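Local coordinates for protein versicolorin reductase (Brucella melitensis, PDB 4NIM) that probably catalyses an NAD(P)-dependent oxidation or reduction, as a short-chain dehydrogenase/reductase whose natural substrate is not established, at residues Q133-I136 against K137-R141. Numbering follows the deposited sequence.
Sequences QEAI and KLFRR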
ATOM      1  N   GLN A 133      -1.607  11.968  -4.189  1.00 17.24           N
ATOM      2  CA  GLN A 133      -1.927  13.378  -4.485  1.00 17.27           C
ATOM      3  C   GLN A 133      -2.511  14.067  -3.244  1.00 17.55           C
ATOM      4  O   GLN A 133      -2.070  15.168  -2.864  1.00 17.35           O
ATOM      5  CB  GLN A 133      -2.881  13.462  -5.655  1.00 17.40           C
ATOM      6  CG  GLN A 133      -3.374  14.859  -6.021  1.00 18.31           C
ATOM      7  CD  GLN A 133      -4.014  14.868  -7.383  1.00 18.68           C
ATOM      8  OE1 GLN A 133      -3.331  14.765  -8.427  1.00 20.25           O
ATOM      9  NE2 GLN A 133      -5.308  15.007  -7.406  1.00 18.77           N
ATOM     10  N   GLU A 134      -3.558  13.483  -2.689  1.00 17.68           N
ATOM     11  CA  GLU A 134      -4.213  14.102  -1.553  1.00 18.24           C
ATOM     12  C   GLU A 134      -3.336  14.138  -0.306  1.00 18.04           C
ATOM     13  O   GLU A 134      -3.399  15.098   0.465  1.00 18.23           O
ATOM     14  CB  GLU A 134      -5.556  13.413  -1.234  1.00 19.23           C
ATOM     15  CG  GLU A 134      -6.614  13.617  -2.296  1.00 20.13           C
ATOM     16  CD  GLU A 134      -6.875  15.084  -2.572  1.00 21.32           C
ATOM     17  OE1 GLU A 134      -7.107  15.854  -1.639  1.00 22.39           O
ATOM     18  OE2 GLU A 134      -6.824  15.493  -3.751  1.00 23.07           O
ATOM     19  N   ALA A 135      -2.573  13.074  -0.058  1.00 16.80           N
ATOM     20  CA  ALA A 135      -1.713  13.048   1.146  1.00 16.79           C
ATOM     21  C   ALA A 135      -0.632  14.131   1.046  1.00 16.54           C
ATOM     22  O   ALA A 135      -0.382  14.870   1.991  1.00 17.10           O
ATOM     23  CB  ALA A 135      -1.083  11.676   1.312  1.00 16.40           C
ATOM     24  N   ILE A 136      -0.049  14.298  -0.134  1.00 16.29           N
ATOM     25  CA  ILE A 136       0.993  15.289  -0.289  1.00 16.83           C
ATOM     26  C   ILE A 136       0.438  16.710  -0.146  1.00 17.35           C
ATOM     27  O   ILE A 136       1.112  17.571   0.405  1.00 18.88           O
ATOM     28  CB  ILE A 136       1.747  15.107  -1.646  1.00 16.82           C
ATOM     29  CG1 ILE A 136       2.562  13.805  -1.605  1.00 16.80           C
ATOM     30  CG2 ILE A 136       2.639  16.312  -1.964  1.00 17.02           C
ATOM     31  CD1 ILE A 136       3.162  13.437  -2.967  1.00 16.78           C
ATOM     32  N   LYS A 137      -0.810  16.940  -0.524  1.00 17.10           N
ATOM     33  CA  LYS A 137      -1.399  18.248  -0.311  1.00 17.40           C
ATOM     34  C   LYS A 137      -1.468  18.545   1.230  1.00 17.88           C
ATOM     35  O   LYS A 137      -1.138  19.637   1.660  1.00 17.99           O
ATOM     36  CB  LYS A 137      -2.789  18.315  -0.915  1.00 17.96           C
ATOM     37  CG  LYS A 137      -2.831  18.378  -2.461  1.00 18.18           C
ATOM     38  CD  LYS A 137      -4.273  18.298  -2.962  1.00 18.95           C
ATOM     39  CE  LYS A 137      -4.357  18.181  -4.497  1.00 19.78           C
ATOM     40  NZ  LYS A 137      -5.748  17.938  -4.963  1.00 20.75           N
ATOM     41  N   LEU A 138      -1.841  17.560   2.028  1.00 17.78           N
ATOM     42  CA  LEU A 138      -1.856  17.751   3.512  1.00 19.01           C
ATOM     43  C   LEU A 138      -0.443  17.878   4.074  1.00 19.31           C
ATOM     44  O   LEU A 138      -0.197  18.696   4.962  1.00 20.45           O
ATOM     45  CB  LEU A 138      -2.580  16.606   4.200  1.00 19.15           C
ATOM     46  CG  LEU A 138      -4.072  16.496   3.865  1.00 19.76           C
ATOM     47  CD1 LEU A 138      -4.705  15.445   4.768  1.00 20.48           C
ATOM     48  CD2 LEU A 138      -4.771  17.831   3.971  1.00 20.31           C
ATOM     49  N   PHE A 139       0.487  17.051   3.592  1.00 20.10           N
ATOM     50  CA  PHE A 139       1.854  17.138   4.092  1.00 20.31           C
ATOM     51  C   PHE A 139       2.389  18.556   3.874  1.00 20.76           C
ATOM     52  O   PHE A 139       2.938  19.162   4.802  1.00 21.25           O
ATOM     53  CB  PHE A 139       2.775  16.158   3.425  1.00 19.97           C
ATOM     54  CG  PHE A 139       2.455  14.693   3.688  1.00 19.74           C
ATOM     55  CD1 PHE A 139       1.848  14.257   4.869  1.00 20.11           C
ATOM     56  CD2 PHE A 139       2.863  13.740   2.754  1.00 19.62           C
ATOM     57  CE1 PHE A 139       1.610  12.901   5.077  1.00 20.21           C
ATOM     58  CE2 PHE A 139       2.621  12.396   2.944  1.00 19.38           C
ATOM     59  CZ  PHE A 139       1.999  11.981   4.121  1.00 20.05           C
ATOM     60  N   ARG A 140       2.196  19.087   2.673  1.00 20.23           N
ATOM     61  CA  ARG A 140       2.653  20.451   2.364  1.00 21.68           C
ATOM     62  C   ARG A 140       1.956  21.528   3.187  1.00 22.19           C
ATOM     63  O   ARG A 140       2.606  22.475   3.621  1.00 22.42           O
ATOM     64  CB  ARG A 140       2.483  20.758   0.888  1.00 21.93           C
ATOM     65  CG  ARG A 140       3.383  19.895   0.024  1.00 22.58           C
ATOM     66  CD  ARG A 140       3.004  19.967  -1.438  1.00 23.19           C
ATOM     67  NE  ARG A 140       3.360  21.211  -2.110  1.00 24.56           N
ATOM     68  CZ  ARG A 140       2.514  22.148  -2.520  1.00 26.20           C
ATOM     69  NH1 ARG A 140       1.207  22.067  -2.311  1.00 26.59           N
ATOM     70  NH2 ARG A 140       2.987  23.129  -3.236  1.00 27.61           N
ATOM     71  N   ARG A 141       0.635  21.422   3.343  1.00 21.64           N
ATOM     72  CA  ARG A 141      -0.137  22.416   4.046  1.00 22.05           C
ATOM     73  C   ARG A 141       0.400  22.553   5.485  1.00 22.57           C
ATOM     74  O   ARG A 141       0.495  23.672   6.003  1.00 22.67           O
ATOM     75  CB  ARG A 141      -1.610  21.992   4.100  1.00 21.81           C
ATOM     76  CG  ARG A 141      -2.486  23.004   4.822  1.00 23.20           C
ATOM     77  CD  ARG A 141      -3.875  22.469   5.061  1.00 23.51           C
ATOM     78  NE  ARG A 141      -3.863  21.516   6.160  1.00 24.46           N
ATOM     79  CZ  ARG A 141      -4.866  20.710   6.466  1.00 24.92           C
ATOM     80  NH1 ARG A 141      -6.001  20.747   5.755  1.00 24.69           N
ATOM     81  NH2 ARG A 141      -4.732  19.881   7.497  1.00 24.25           N
TER
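Gln-133, Glu-134, Ala-135 and Ile-136 pass their carbonyls to the amides four residues on, in the i to i+4 ladder of an alpha-helix, with Ala-135 O to Phe-139 N the shortest rung at 2.8 Å and Glu-134 O to Leu-138 N a weak one. The two segments are successive turns near the C-terminal end of helix 114-142, one of the helices flanking the parallel sheet of the Rossmann fold.

Glu-134 and Lys-137 form an i to i+3 salt bridge beside helix 77-91, where Gln-133 and Glu-134 also touch Arg-81. The lysine runs fully extended back along the helix, while Glu-134 folds at chi2 (-56°) and turns its carboxylate to meet it. Lys-137 NZ reaches Glu-134 OE2 at 2.9 Å, on the syn side but 27° out of the carboxylate plane. Gln-133 lies alongside the same lysine, pointing the same way, with its CG 3.8 Å from Lys-137 CE; long chains with polar ends suit a partly exposed helix surface, since their methylenes can pack while the polar ends stay toward the outside. Glu-134 and Leu-138 also touch Val-84 of helix 77-91, and Arg-141 forms a salt bridge with Asp-88 of that helix.

Ala-135 and Phe-139 form the buried side. Ala-135, small enough for a buried position, sets CB 4.1 Å from Phe-139 CE2, and the phenylalanine continues inward to touch Ile-189. On a further flank, Ile-136 CG2 packs 3.7 Å from Arg-140 CD, a contact between a branched methyl and the aliphatic part of an exposed arginine. With chi1 at -65°, Phe-139 CG stands beside its own backbone N, which brings the ring against the preceding turn, where Ala-135 O lies 3.3 Å above the plane of one face, displaced toward the rim and closest to Phe-139 CG.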